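PDB 1K1E: 3-deoxy-D-manno-octulosonate 8-phosphate phosphatase KdsC from Haemophilus influenzae Rd, which hydrolyses 3-deoxy-D-manno-octulosonate 8-phosphate to 3-deoxy-D-manno-octulosonate and inorganic phosphate, a magnesium-dependent step in lipopolysaccharide biosynthesis. Local coordinates for residues L42-K45 with M46-A50; H25-N29 with G30-K34; M154-A158 with Q159-S163; Q169-L172 with K173-S177. All coordinates share one frame; numbering follows the deposited sequence.

Three of the four contacts gather at one end of the subunit. Interaction 1, the buried last turns of helix 38-49, is touched by the other two: K161 of interaction 3 reaches A50 O, and S174 of interaction 4 reaches D49. Both neighbours are ends of helices, with backbone bonds and only modest apolar packing; interaction 4 lies at the surface, interaction 3 is partly buried. Interaction 2 sits apart, its centre about 29 Å from that of interaction 1, although strand 30-37 leads directly into helix 38-49. It is a hairpin tip with waters and charged side chains, whereas interaction 1 is rich in leucine and methionine. Interactions 1, 2 and 4 touch the second subunit.

Interaction 1: residues L42-K45 with M46-A50; sequences LGIK and MLMDA
L42 and M46 meet one turn apart on helix 38-49, methyl against methyl: M46 CE lies 3.8 Å from L42 CD2 and equally near L42 CG. M46 CG stands beside its own backbone N (chi1 -75°) and the chain runs on extended, which carries the thioether back along the helix to the leucine; the two side chains cross at a slant. I44 and M48 instead run side by side in the same direction, with I44 CG2 4.1 Å from M48 SD.

The backbone supplies the polar part. M46 N, L47 N, M48 N and D49 N bond to the carbonyls of L42, G43, I44 and K45, each four residues back, and the M48 N to I44 O bond is the straightest at 170°. This is regular alpha-helix ending at D49, with A50 the first residue to leave helical angles, within the Rossmann-like core of a HAD-family phosphatase. Around it, L156 of helix 147-158 packs on M46, while V54 of strand 53-58 touches L47 and M48. S109 of the second subunit lies against M46.

Two polar side chains find partners beyond the helix. K45, which binds substrate in related enzymes and probably here, bends at chi2 and chi3, and its NZ donates to L72 O in this structure. D49 OD1 is hydrogen-bonded to S174 OG.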
ATOM      1  N   LEU A  42      -3.023  18.889   3.532  1.00 13.89           N
ATOM      2  CA  LEU A  42      -3.381  20.176   2.966  1.00 10.93           C
ATOM      3  C   LEU A  42      -4.839  20.559   3.320  1.00 18.34           C
ATOM      4  O   LEU A  42      -5.144  21.727   3.542  1.00 11.92           O
ATOM      5  CB  LEU A  42      -3.212  20.163   1.447  1.00 11.70           C
ATOM      6  CG  LEU A  42      -3.550  21.469   0.754  1.00 11.77           C
ATOM      7  CD1 LEU A  42      -2.630  22.541   1.353  1.00 20.15           C
ATOM      8  CD2 LEU A  42      -3.368  21.372  -0.731  1.00 11.24           C
ATOM      9  N   GLY A  43      -5.727  19.569   3.379  1.00 13.79           N
ATOM     10  CA  GLY A  43      -7.106  19.848   3.744  1.00 15.46           C
ATOM     11  C   GLY A  43      -7.157  20.410   5.172  1.00 10.42           C
ATOM     12  O   GLY A  43      -7.996  21.300   5.491  1.00 12.94           O
ATOM     13  N   ILE A  44      -6.332  19.843   6.054  1.00 12.08           N
ATOM     14  CA  ILE A  44      -6.284  20.268   7.444  1.00 11.87           C
ATOM     15  C   ILE A  44      -5.848  21.724   7.483  1.00 19.53           C
ATOM     16  O   ILE A  44      -6.469  22.532   8.180  1.00 17.03           O
ATOM     17  CB  ILE A  44      -5.312  19.358   8.206  1.00 15.43           C
ATOM     18  CG1 ILE A  44      -6.034  18.046   8.562  1.00 14.20           C
ATOM     19  CG2 ILE A  44      -4.834  19.999   9.476  1.00 20.54           C
ATOM     20  CD1 ILE A  44      -5.042  16.913   8.919  1.00 14.54           C
ATOM     21  N   LYS A  45      -4.818  22.081   6.710  1.00 15.59           N
ATOM     22  CA  LYS A  45      -4.365  23.481   6.735  1.00 23.02           C
ATOM     23  C   LYS A  45      -5.452  24.397   6.162  1.00 22.64           C
ATOM     24  O   LYS A  45      -5.589  25.544   6.602  1.00 17.49           O
ATOM     25  CB  LYS A  45      -3.095  23.706   5.893  1.00 10.36           C
ATOM     26  CG  LYS A  45      -1.938  22.779   6.251  1.00 19.01           C
ATOM     27  CD  LYS A  45      -1.636  22.857   7.756  1.00 30.80           C
ATOM     28  CE  LYS A  45      -1.189  24.269   8.213  1.00 29.57           C
ATOM     29  NZ  LYS A  45      -1.123  24.362   9.721  1.00 35.25           N
ATOM     30  N   MET A  46      -6.153  23.909   5.122  1.00 12.09           N
ATOM     31  CA  MET A  46      -7.187  24.729   4.501  1.00 13.98           C
ATOM     32  C   MET A  46      -8.251  25.005   5.523  1.00 14.78           C
ATOM     33  O   MET A  46      -8.781  26.099   5.605  1.00 14.74           O
ATOM     34  CB  MET A  46      -7.756  24.016   3.265  1.00  8.48           C
ATOM     35  CG  MET A  46      -6.804  24.072   2.131  1.00 17.53           C
ATOM     36  SD  MET A  46      -7.306  23.011   0.806  1.00 16.96           S
ATOM     37  CE  MET A  46      -6.284  23.767  -0.635  1.00 16.94           C
ATOM     38  N   LEU A  47      -8.587  23.997   6.318  1.00 15.01           N
ATOM     39  CA  LEU A  47      -9.597  24.243   7.307  1.00 14.27           C
ATOM     40  C   LEU A  47      -9.207  25.307   8.305  1.00 16.87           C
ATOM     41  O   LEU A  47      -9.960  26.245   8.536  1.00 13.24           O
ATOM     42  CB  LEU A  47      -9.967  22.966   8.096  1.00 10.01           C
ATOM     43  CG  LEU A  47     -10.686  21.839   7.306  1.00 11.42           C
ATOM     44  CD1 LEU A  47     -10.982  20.636   8.213  1.00  9.61           C
ATOM     45  CD2 LEU A  47     -12.044  22.359   6.746  1.00 13.10           C
ATOM     46  N   MET A  48      -8.023  25.147   8.863  1.00 12.88           N
ATOM     47  CA  MET A  48      -7.560  26.085   9.872  1.00 13.46           C
ATOM     48  C   MET A  48      -7.523  27.495   9.300  1.00 21.64           C
ATOM     49  O   MET A  48      -7.894  28.475   9.969  1.00 20.38           O
ATOM     50  CB  MET A  48      -6.204  25.580  10.328  1.00 11.49           C
ATOM     51  CG  MET A  48      -6.281  24.182  10.966  1.00 21.55           C
ATOM     52  SD  MET A  48      -4.721  23.466  11.641  1.00 33.43           S
ATOM     53  CE  MET A  48      -3.657  24.348  10.844  1.00 23.96           C
ATOM     54  N   ASP A  49      -7.078  27.604   8.058  1.00 15.98           N
ATOM     55  CA  ASP A  49      -7.003  28.897   7.359  1.00 21.83           C
ATOM     56  C   ASP A  49      -8.403  29.537   7.180  1.00 23.54           C
ATOM     57  O   ASP A  49      -8.526  30.767   7.186  1.00 20.64           O
ATOM     58  CB  ASP A  49      -6.303  28.700   6.014  1.00 19.26           C
ATOM     59  CG  ASP A  49      -6.266  29.966   5.143  1.00 27.61           C
ATOM     60  OD1 ASP A  49      -7.025  30.068   4.133  1.00 27.59           O
ATOM     61  OD2 ASP A  49      -5.462  30.870   5.469  1.00 24.56           O
ATOM     62  N   ALA A  50      -9.431  28.695   7.056  1.00 16.53           N
ATOM     63  CA  ALA A  50     -10.796  29.130   6.849  1.00 18.84           C
ATOM     64  C   ALA A  50     -11.550  29.238   8.187  1.00 16.96           C
ATOM     65  O   ALA A  50     -12.794  29.186   8.204  1.00 17.79           O
ATOM     66  CB  ALA A  50     -11.513  28.155   5.922  1.00 19.71           C
TER

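Interaction 2: residues H25-N29 with G30-K34; sequences HYDAN and GEAIK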
ATOM      1  N   HIS A  25       2.347  -0.192  11.313  1.00 14.82           N
ATOM      2  CA  HIS A  25       3.615  -0.703  10.812  1.00 13.35           C
ATOM      3  C   HIS A  25       4.525  -0.923  11.977  1.00 19.91           C
ATOM      4  O   HIS A  25       5.085   0.019  12.572  1.00 12.64           O
ATOM      5  CB  HIS A  25       4.233   0.271   9.829  1.00 14.01           C
ATOM      6  CG  HIS A  25       3.318   0.615   8.703  1.00 20.60           C
ATOM      7  ND1 HIS A  25       2.906  -0.312   7.758  1.00 11.71           N
ATOM      8  CD2 HIS A  25       2.707   1.786   8.389  1.00 15.84           C
ATOM      9  CE1 HIS A  25       2.085   0.284   6.903  1.00 15.25           C
ATOM     10  NE2 HIS A  25       1.950   1.555   7.262  1.00 19.80           N
ATOM     11  N   TYR A  26       4.634  -2.188  12.324  1.00  9.41           N
ATOM     12  CA  TYR A  26       5.462  -2.600  13.465  1.00 20.23           C
ATOM     13  C   TYR A  26       6.939  -2.953  13.208  1.00 17.94           C
ATOM     14  O   TYR A  26       7.302  -3.488  12.170  1.00 13.45           O
ATOM     15  CB  TYR A  26       4.875  -3.877  14.095  1.00 17.13           C
ATOM     16  CG  TYR A  26       3.846  -3.698  15.203  1.00 12.82           C
ATOM     17  CD1 TYR A  26       2.595  -3.116  14.938  1.00 11.09           C
ATOM     18  CD2 TYR A  26       4.121  -4.171  16.493  1.00 16.84           C
ATOM     19  CE1 TYR A  26       1.625  -3.019  15.940  1.00 21.82           C
ATOM     20  CE2 TYR A  26       3.198  -4.095  17.504  1.00 16.97           C
ATOM     21  CZ  TYR A  26       1.927  -3.518  17.234  1.00 22.06           C
ATOM     22  OH  TYR A  26       0.974  -3.470  18.223  1.00 25.26           O
ATOM     23  N   ASP A  27       7.784  -2.639  14.190  1.00 12.54           N
ATOM     24  CA  ASP A  27       9.123  -3.204  14.165  1.00 17.64           C
ATOM     25  C   ASP A  27       9.123  -3.965  15.518  1.00 13.35           C
ATOM     26  O   ASP A  27       8.049  -4.112  16.123  1.00 16.69           O
ATOM     27  CB  ASP A  27      10.241  -2.154  13.964  1.00 19.71           C
ATOM     28  CG  ASP A  27      10.466  -1.228  15.172  1.00 15.71           C
ATOM     29  OD1 ASP A  27      11.384  -0.373  15.060  1.00 14.36           O
ATOM     30  OD2 ASP A  27       9.775  -1.311  16.198  1.00 18.14           O
ATOM     31  N   ALA A  28      10.266  -4.492  15.996  1.00 16.44           N
ATOM     32  CA  ALA A  28      10.291  -5.266  17.247  1.00 19.56           C
ATOM     33  C   ALA A  28       9.899  -4.521  18.495  1.00 14.96           C
ATOM     34  O   ALA A  28       9.671  -5.155  19.524  1.00 17.26           O
ATOM     35  CB  ALA A  28      11.675  -5.868  17.468  1.00 23.11           C
ATOM     36  N   ASN A  29       9.845  -3.183  18.404  1.00 20.03           N
ATOM     37  CA  ASN A  29       9.489  -2.328  19.558  1.00 14.81           C
ATOM     38  C   ASN A  29       8.124  -1.601  19.486  1.00 19.28           C
ATOM     39  O   ASN A  29       7.889  -0.641  20.229  1.00 19.18           O
ATOM     40  CB  ASN A  29      10.578  -1.272  19.741  1.00 17.46           C
ATOM     41  CG  ASN A  29      11.935  -1.889  20.054  1.00 26.81           C
ATOM     42  OD1 ASN A  29      12.933  -1.607  19.381  1.00 27.63           O
ATOM     43  ND2 ASN A  29      11.981  -2.718  21.087  1.00 23.53           N
ATOM     44  N   GLY A  30       7.227  -2.049  18.605  1.00 15.43           N
ATOM     45  CA  GLY A  30       5.929  -1.392  18.468  1.00 16.86           C
ATOM     46  C   GLY A  30       5.788  -0.712  17.107  1.00 19.55           C
ATOM     47  O   GLY A  30       6.447  -1.085  16.145  1.00 16.54           O
ATOM     48  N   GLU A  31       4.934   0.296  17.030  1.00 22.68           N
ATOM     49  CA  GLU A  31       4.778   1.027  15.770  1.00 19.58           C
ATOM     50  C   GLU A  31       6.076   1.708  15.448  1.00 14.90           C
ATOM     51  O   GLU A  31       6.668   2.361  16.295  1.00 18.93           O
ATOM     52  CB  GLU A  31       3.696   2.099  15.890  1.00 22.38           C
ATOM     53  CG  GLU A  31       2.303   1.554  15.997  1.00 25.61           C
ATOM     54  CD  GLU A  31       1.292   2.695  15.843  1.00 26.80           C
ATOM     55  OE1 GLU A  31       1.071   3.150  14.703  1.00 25.25           O
ATOM     56  OE2 GLU A  31       0.759   3.151  16.874  1.00 37.65           O
ATOM     57  N   ALA A  32       6.492   1.617  14.202  1.00 15.99           N
ATOM     58  CA  ALA A  32       7.759   2.211  13.815  1.00 18.08           C
ATOM     59  C   ALA A  32       7.592   3.288  12.797  1.00 18.26           C
ATOM     60  O   ALA A  32       8.442   4.145  12.670  1.00 17.10           O
ATOM     61  CB  ALA A  32       8.682   1.142  13.277  1.00 16.95           C
ATOM     62  N   ILE A  33       6.496   3.232  12.062  1.00 10.91           N
ATOM     63  CA  ILE A  33       6.180   4.173  11.000  1.00 13.48           C
ATOM     64  C   ILE A  33       4.669   4.348  11.056  1.00 13.79           C
ATOM     65  O   ILE A  33       3.931   3.385  11.377  1.00 11.94           O
ATOM     66  CB  ILE A  33       6.514   3.558   9.588  1.00 13.19           C
ATOM     67  CG1 ILE A  33       8.026   3.492   9.357  1.00 19.97           C
ATOM     68  CG2 ILE A  33       5.891   4.419   8.434  1.00 16.82           C
ATOM     69  CD1 ILE A  33       8.340   2.566   8.233  1.00 25.68           C
ATOM     70  N   LYS A  34       4.249   5.587  10.897  1.00 12.60           N
ATOM     71  CA  LYS A  34       2.839   5.903  10.712  1.00 11.64           C
ATOM     72  C   LYS A  34       2.732   6.552   9.354  1.00 13.11           C
ATOM     73  O   LYS A  34       3.481   7.477   9.039  1.00 15.79           O
ATOM     74  CB  LYS A  34       2.272   6.804  11.807  1.00 14.38           C
ATOM     75  CG  LYS A  34       2.243   6.066  13.128  1.00 19.76           C
ATOM     76  CD  LYS A  34       1.399   6.829  14.172  1.00 20.20           C
ATOM     77  CE  LYS A  34      -0.096   6.647  13.820  1.00 15.56           C
ATOM     78  NZ  LYS A  34      -0.595   5.170  13.907  1.00 14.99           N
TER
HETATM   79  O   HOH W   1       1.685   2.363  12.189  1.00 19.01           O
HETATM   80  O   HOH W   2       9.166   1.048  17.275  1.00 17.26           O
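H25 and I33 touch in a beta hairpin, strands 23-27 and 30-37 joined by a type I turn from D27 to G30; their side chains share one face and cross at an angle. H25 CB is 4.0 Å from I33 CB, and the imidazole edge at CD2 meets I33 O in the ring plane, while H25 ND1 is hydrogen-bonded to S35 OG of the third subunit. Two firm backbone bonds hold the strands: A32 N to H25 O at 2.7 Å and D27 N to G30 O at 2.8 Å. The return bond, G30 N to D27 O, is weak. Beside this ladder the Y26 ring lays one face over G30, whose carbonyl carbon sits 3.9 Å above it toward the rim.

The first torsion of D27 (chi1 70°) puts CG between backbone N and carbonyl carbon, close to A32 CB; OD2 accepts from N29 N from above the carboxylate plane, making an Asx turn. A water links OD2 to E31 O.

Further out, NE of R60, a probable substrate-binding residue, meets E31 OE2 in a salt bridge. K34 NZ forms another with OD1 of D16, a cobalt ligand. H25 and Y26 also pair with a strand of the third subunit. A second water accepts from H25 N and donates to I33 O and E31 OE1, and that same OE1 takes K34 NZ at 2.7 Å on its syn lone pair.

Interaction 3: residues M154-A158 with Q159-S163; sequences MILQA and QGKSS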
ATOM      1  N   MET A 154     -15.615  19.218   1.160  1.00 10.82           N
ATOM      2  CA  MET A 154     -17.091  19.322   1.224  1.00 12.21           C
ATOM      3  C   MET A 154     -17.512  20.426   2.171  1.00 19.68           C
ATOM      4  O   MET A 154     -18.418  21.236   1.851  1.00 16.88           O
ATOM      5  CB  MET A 154     -17.718  18.018   1.762  1.00 17.32           C
ATOM      6  CG  MET A 154     -17.696  16.854   0.821  1.00 24.40           C
ATOM      7  SD  MET A 154     -18.611  15.464   1.566  1.00 35.21           S
ATOM      8  CE  MET A 154     -20.018  16.307   2.141  1.00 12.62           C
ATOM      9  N   ILE A 155     -16.888  20.433   3.349  1.00 12.69           N
ATOM     10  CA  ILE A 155     -17.228  21.474   4.320  1.00 19.29           C
ATOM     11  C   ILE A 155     -16.914  22.875   3.759  1.00 18.91           C
ATOM     12  O   ILE A 155     -17.742  23.775   3.821  1.00 15.28           O
ATOM     13  CB  ILE A 155     -16.460  21.249   5.661  1.00 14.78           C
ATOM     14  CG1 ILE A 155     -16.893  19.902   6.261  1.00 15.36           C
ATOM     15  CG2 ILE A 155     -16.749  22.441   6.629  1.00 12.23           C
ATOM     16  CD1 ILE A 155     -16.108  19.446   7.505  1.00 14.72           C
ATOM     17  N   LEU A 156     -15.700  23.066   3.259  1.00 13.66           N
ATOM     18  CA  LEU A 156     -15.333  24.363   2.700  1.00 10.46           C
ATOM     19  C   LEU A 156     -16.211  24.784   1.533  1.00 18.97           C
ATOM     20  O   LEU A 156     -16.550  25.980   1.370  1.00 19.18           O
ATOM     21  CB  LEU A 156     -13.869  24.372   2.263  1.00 14.77           C
ATOM     22  CG  LEU A 156     -12.887  24.289   3.441  1.00 13.03           C
ATOM     23  CD1 LEU A 156     -11.492  23.964   2.974  1.00 14.42           C
ATOM     24  CD2 LEU A 156     -12.895  25.619   4.198  1.00 14.46           C
ATOM     25  N   GLN A 157     -16.584  23.827   0.695  1.00 18.16           N
ATOM     26  CA  GLN A 157     -17.441  24.220  -0.395  1.00 14.38           C
ATOM     27  C   GLN A 157     -18.783  24.672   0.144  1.00 18.00           C
ATOM     28  O   GLN A 157     -19.344  25.622  -0.353  1.00 22.76           O
ATOM     29  CB  GLN A 157     -17.649  23.058  -1.324  1.00 23.43           C
ATOM     30  CG  GLN A 157     -18.618  23.377  -2.423  1.00 25.54           C
ATOM     31  CD  GLN A 157     -18.253  22.566  -3.590  1.00 32.04           C
ATOM     32  OE1 GLN A 157     -17.206  22.814  -4.233  1.00 38.85           O
ATOM     33  NE2 GLN A 157     -19.052  21.538  -3.863  1.00 36.19           N
ATOM     34  N   ALA A 158     -19.301  23.977   1.151  1.00 20.28           N
ATOM     35  CA  ALA A 158     -20.588  24.345   1.746  1.00 22.15           C
ATOM     36  C   ALA A 158     -20.545  25.761   2.303  1.00 25.34           C
ATOM     37  O   ALA A 158     -21.555  26.454   2.237  1.00 22.41           O
ATOM     38  CB  ALA A 158     -20.984  23.362   2.844  1.00 23.16           C
ATOM     39  N   GLN A 159     -19.386  26.187   2.836  1.00 26.01           N
ATOM     40  CA  GLN A 159     -19.188  27.531   3.377  1.00 18.90           C
ATOM     41  C   GLN A 159     -18.810  28.602   2.315  1.00 18.76           C
ATOM     42  O   GLN A 159     -18.489  29.748   2.655  1.00 18.36           O
ATOM     43  CB  GLN A 159     -18.130  27.449   4.496  1.00 21.07           C
ATOM     44  CG  GLN A 159     -18.675  26.496   5.625  1.00 23.38           C
ATOM     45  CD  GLN A 159     -17.908  26.528   6.916  1.00 19.78           C
ATOM     46  OE1 GLN A 159     -17.101  27.382   7.115  1.00 20.43           O
ATOM     47  NE2 GLN A 159     -18.164  25.557   7.807  1.00 20.02           N
ATOM     48  N   GLY A 160     -18.818  28.211   1.048  1.00 19.67           N
ATOM     49  CA  GLY A 160     -18.491  29.117  -0.066  1.00 23.52           C
ATOM     50  C   GLY A 160     -17.017  29.489  -0.161  1.00 22.15           C
ATOM     51  O   GLY A 160     -16.627  30.550  -0.706  1.00 19.11           O
ATOM     52  N   LYS A 161     -16.179  28.625   0.411  1.00 20.08           N
ATOM     53  CA  LYS A 161     -14.722  28.823   0.442  1.00 20.39           C
ATOM     54  C   LYS A 161     -13.998  27.822  -0.436  1.00 19.91           C
ATOM     55  O   LYS A 161     -12.788  27.592  -0.252  1.00 24.06           O
ATOM     56  CB  LYS A 161     -14.205  28.676   1.869  1.00 17.46           C
ATOM     57  CG  LYS A 161     -14.947  29.577   2.867  1.00 20.27           C
ATOM     58  CD  LYS A 161     -14.435  29.314   4.305  1.00 25.32           C
ATOM     59  CE  LYS A 161     -14.805  30.481   5.287  1.00 30.66           C
ATOM     60  NZ  LYS A 161     -14.541  30.301   6.775  1.00 33.80           N
ATOM     61  N   SER A 162     -14.701  27.263  -1.402  1.00 19.51           N
ATOM     62  CA  SER A 162     -14.060  26.267  -2.267  1.00 20.48           C
ATOM     63  C   SER A 162     -12.911  26.904  -3.081  1.00 18.22           C
ATOM     64  O   SER A 162     -11.968  26.212  -3.472  1.00 15.60           O
ATOM     65  CB  SER A 162     -15.077  25.639  -3.250  1.00 23.65           C
ATOM     66  OG  SER A 162     -15.266  26.438  -4.409  1.00 21.68           O
ATOM     67  N   SER A 163     -12.962  28.213  -3.315  1.00 20.49           N
ATOM     68  CA  SER A 163     -11.887  28.820  -4.105  1.00 20.62           C
ATOM     69  C   SER A 163     -10.444  28.595  -3.610  1.00 18.58           C
ATOM     70  O   SER A 163      -9.531  28.652  -4.433  1.00 16.92           O
ATOM     71  CB  SER A 163     -12.147  30.345  -4.330  1.00 26.14           C
ATOM     72  OG  SER A 163     -11.872  31.095  -3.161  1.00 30.16           O
TER
HETATM   73  O   HOH W   3     -17.627  27.187  -2.372  1.00 27.89           O
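A Schellman motif closes the C-terminal end of helix 147-158, where the chain turns off toward helix 163-166. K161 N donates to L156 O over 2.8 Å, and inside that loop G160 N bonds to Q157 O at 3.0 Å, coming from well above the carbonyl plane. G160 makes the reversal with a positive phi of 72°. One step earlier, Q159 N still keeps the helical bond to I155 O.

The side chains follow the wrap. Q159 lies alongside I155, its amide NE2 3.6 Å from I155 CG2. Because Q159 CG stands beside the backbone N (chi1 -61°) and the chain stays extended, the amide continues to I8 O and L5 O, where NE2 donates. L156 and K161 cross at about a right angle, with L156 CD2 4.0 Å from K161 CD; the lysine then stretches out so that NZ bonds to A50 O, tying this helix end to that of helix 38-49. A water accepts from S162 N and donates to Q157 O, while S162 OG pairs with D166. The apolar contact between L156 and K161 across the turn is the hydrophobic part commonly found with a Schellman C-cap.

Interaction 4: residues Q169-L172 with K173-S177; sequences QGFL and KSVKS. With SO4 (sulfate ion), chain P.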
ATOM      1  N   GLN A 169      -5.664  31.168  -8.147  1.00 29.77           N
ATOM      2  CA  GLN A 169      -5.705  32.484  -7.482  1.00 29.48           C
ATOM      3  C   GLN A 169      -6.157  32.354  -6.037  1.00 28.59           C
ATOM      4  O   GLN A 169      -5.600  32.984  -5.127  1.00 32.96           O
ATOM      5  CB  GLN A 169      -6.660  33.421  -8.208  1.00 31.89           C
ATOM      6  CG  GLN A 169      -6.687  34.800  -7.600  1.00 28.05           C
ATOM      7  CD  GLN A 169      -7.816  35.641  -8.171  1.00 39.23           C
ATOM      8  OE1 GLN A 169      -8.424  35.285  -9.194  1.00 39.42           O
ATOM      9  NE2 GLN A 169      -8.097  36.767  -7.523  1.00 39.28           N
ATOM     10  N   GLY A 170      -7.173  31.539  -5.811  1.00 21.63           N
ATOM     11  CA  GLY A 170      -7.629  31.361  -4.441  1.00 26.49           C
ATOM     12  C   GLY A 170      -6.588  30.684  -3.571  1.00 28.12           C
ATOM     13  O   GLY A 170      -6.447  30.999  -2.377  1.00 23.50           O
ATOM     14  N   PHE A 171      -5.885  29.713  -4.147  1.00 20.37           N
ATOM     15  CA  PHE A 171      -4.882  28.987  -3.385  1.00 30.39           C
ATOM     16  C   PHE A 171      -3.742  29.907  -2.997  1.00 27.96           C
ATOM     17  O   PHE A 171      -3.263  29.900  -1.842  1.00 18.07           O
ATOM     18  CB  PHE A 171      -4.335  27.808  -4.202  1.00 22.97           C
ATOM     19  CG  PHE A 171      -3.291  27.018  -3.470  1.00 23.48           C
ATOM     20  CD1 PHE A 171      -3.645  26.095  -2.498  1.00 21.62           C
ATOM     21  CD2 PHE A 171      -1.945  27.284  -3.674  1.00 19.62           C
ATOM     22  CE1 PHE A 171      -2.641  25.464  -1.725  1.00 20.06           C
ATOM     23  CE2 PHE A 171      -0.958  26.665  -2.928  1.00 12.83           C
ATOM     24  CZ  PHE A 171      -1.291  25.760  -1.948  1.00 20.86           C
ATOM     25  N   LEU A 172      -3.276  30.671  -3.989  1.00 23.69           N
ATOM     26  CA  LEU A 172      -2.174  31.576  -3.761  1.00 26.60           C
ATOM     27  C   LEU A 172      -2.482  32.614  -2.688  1.00 29.03           C
ATOM     28  O   LEU A 172      -1.624  32.964  -1.920  1.00 22.61           O
ATOM     29  CB  LEU A 172      -1.716  32.218  -5.081  1.00 19.55           C
ATOM     30  CG  LEU A 172      -1.039  31.182  -6.021  1.00 27.64           C
ATOM     31  CD1 LEU A 172      -0.818  31.806  -7.399  1.00 25.25           C
ATOM     32  CD2 LEU A 172       0.304  30.662  -5.414  1.00 30.23           C
ATOM     33  N   LYS A 173      -3.719  33.063  -2.597  1.00 30.20           N
ATOM     34  CA  LYS A 173      -4.054  34.023  -1.549  1.00 28.49           C
ATOM     35  C   LYS A 173      -3.779  33.457  -0.150  1.00 32.33           C
ATOM     36  O   LYS A 173      -3.478  34.221   0.799  1.00 26.22           O
ATOM     37  CB  LYS A 173      -5.530  34.379  -1.659  1.00 27.75           C
ATOM     38  CG  LYS A 173      -5.913  35.050  -2.965  1.00 34.27           C
ATOM     39  CD  LYS A 173      -7.235  35.776  -2.766  1.00 28.82           C
ATOM     40  CE  LYS A 173      -7.371  37.006  -3.606  1.00 34.88           C
ATOM     41  NZ  LYS A 173      -8.403  36.736  -4.627  1.00 35.67           N
ATOM     42  N   SER A 174      -3.820  32.120  -0.032  1.00 24.95           N
ATOM     43  CA  SER A 174      -3.642  31.465   1.273  1.00 24.69           C
ATOM     44  C   SER A 174      -2.376  30.639   1.453  1.00 26.88           C
ATOM     45  O   SER A 174      -2.149  30.105   2.544  1.00 29.20           O
ATOM     46  CB  SER A 174      -4.827  30.543   1.568  1.00 24.32           C
ATOM     47  OG  SER A 174      -6.030  31.258   1.834  1.00 31.22           O
ATOM     48  N   VAL A 175      -1.532  30.577   0.427  1.00 30.25           N
ATOM     49  CA  VAL A 175      -0.323  29.744   0.452  1.00 25.20           C
ATOM     50  C   VAL A 175       0.572  29.911   1.682  1.00 30.62           C
ATOM     51  O   VAL A 175       1.139  28.920   2.177  1.00 30.79           O
ATOM     52  CB  VAL A 175       0.503  29.950  -0.830  1.00 31.40           C
ATOM     53  CG1 VAL A 175       1.149  31.336  -0.823  1.00 26.41           C
ATOM     54  CG2 VAL A 175       1.527  28.808  -0.968  1.00 27.17           C
ATOM     55  N   LYS A 176       0.710  31.140   2.194  1.00 30.83           N
ATOM     56  CA  LYS A 176       1.576  31.327   3.376  1.00 36.40           C
ATOM     57  C   LYS A 176       1.188  30.370   4.524  1.00 37.90           C
ATOM     58  O   LYS A 176       2.016  30.036   5.395  1.00 35.28           O
ATOM     59  CB  LYS A 176       1.520  32.792   3.878  1.00 33.94           C
ATOM     60  N   SER A 177      -0.061  29.893   4.499  1.00 30.18           N
ATOM     61  CA  SER A 177      -0.550  29.002   5.563  1.00 28.40           C
ATOM     62  C   SER A 177      -0.748  27.537   5.196  1.00 34.43           C
ATOM     63  O   SER A 177      -1.233  26.757   6.011  1.00 36.16           O
ATOM     64  CB  SER A 177      -1.860  29.585   6.098  1.00 29.30           C
ATOM     65  OG  SER A 177      -1.637  30.951   6.412  1.00 29.95           O
TER
HETATM   66  S   SO4 P2414      -7.877  30.799 -11.497  1.00 49.63           S
HETATM   67  O1  SO4 P2414      -8.557  29.516 -11.192  1.00 43.65           O
HETATM   68  O2  SO4 P2414      -8.893  31.862 -11.850  1.00 43.79           O
HETATM   69  O3  SO4 P2414      -6.989  30.513 -12.647  1.00 34.75           O
HETATM   70  O4  SO4 P2414      -7.105  31.267 -10.316  1.00 32.91           O
HETATM   71  O   HOH W   4      -7.759  32.044  -0.324  1.00 31.80           O
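F171 and V175 make the apolar contact near the end of helix 168-174. The valine methyl CG2 comes to 3.8 Å from F171 CE2, near the far end of the ring, and the two side chains cross at about a right angle. With chi1 at 180° the F171 ring leans along the helix toward V175. Around this pair, M46 of helix 38-49 touches F171; the second subunit adds V110 against F171, E85 against L172 and L82 against V175, so this part of the chain helps to line a subunit interface.

Among backbone bonds, K173 N keeps the helical spacing, donating to Q169 O. S174 N reaches only three residues back, to F171 O at 2.9 Å, from above the carbonyl plane, and V175 N to L172 O is a weak bond. The helix is thus weakly bonded here, with three-residue bonds appearing close to the last residues of the chain.

Water and an ion complete the polar contacts. A water donates both to G170 O at 2.7 Å and to S174 OG, whose other partner is D49, and so bridges residues four apart. Toward the start of the helix, Q169 N donates to O4 of a sulfate, probably from the crystallisation liquor, over 2.6 Å with an angle of 158°. K173 CG comes to 3.0 Å from Q169 O, while its side chain runs beside that of Q169.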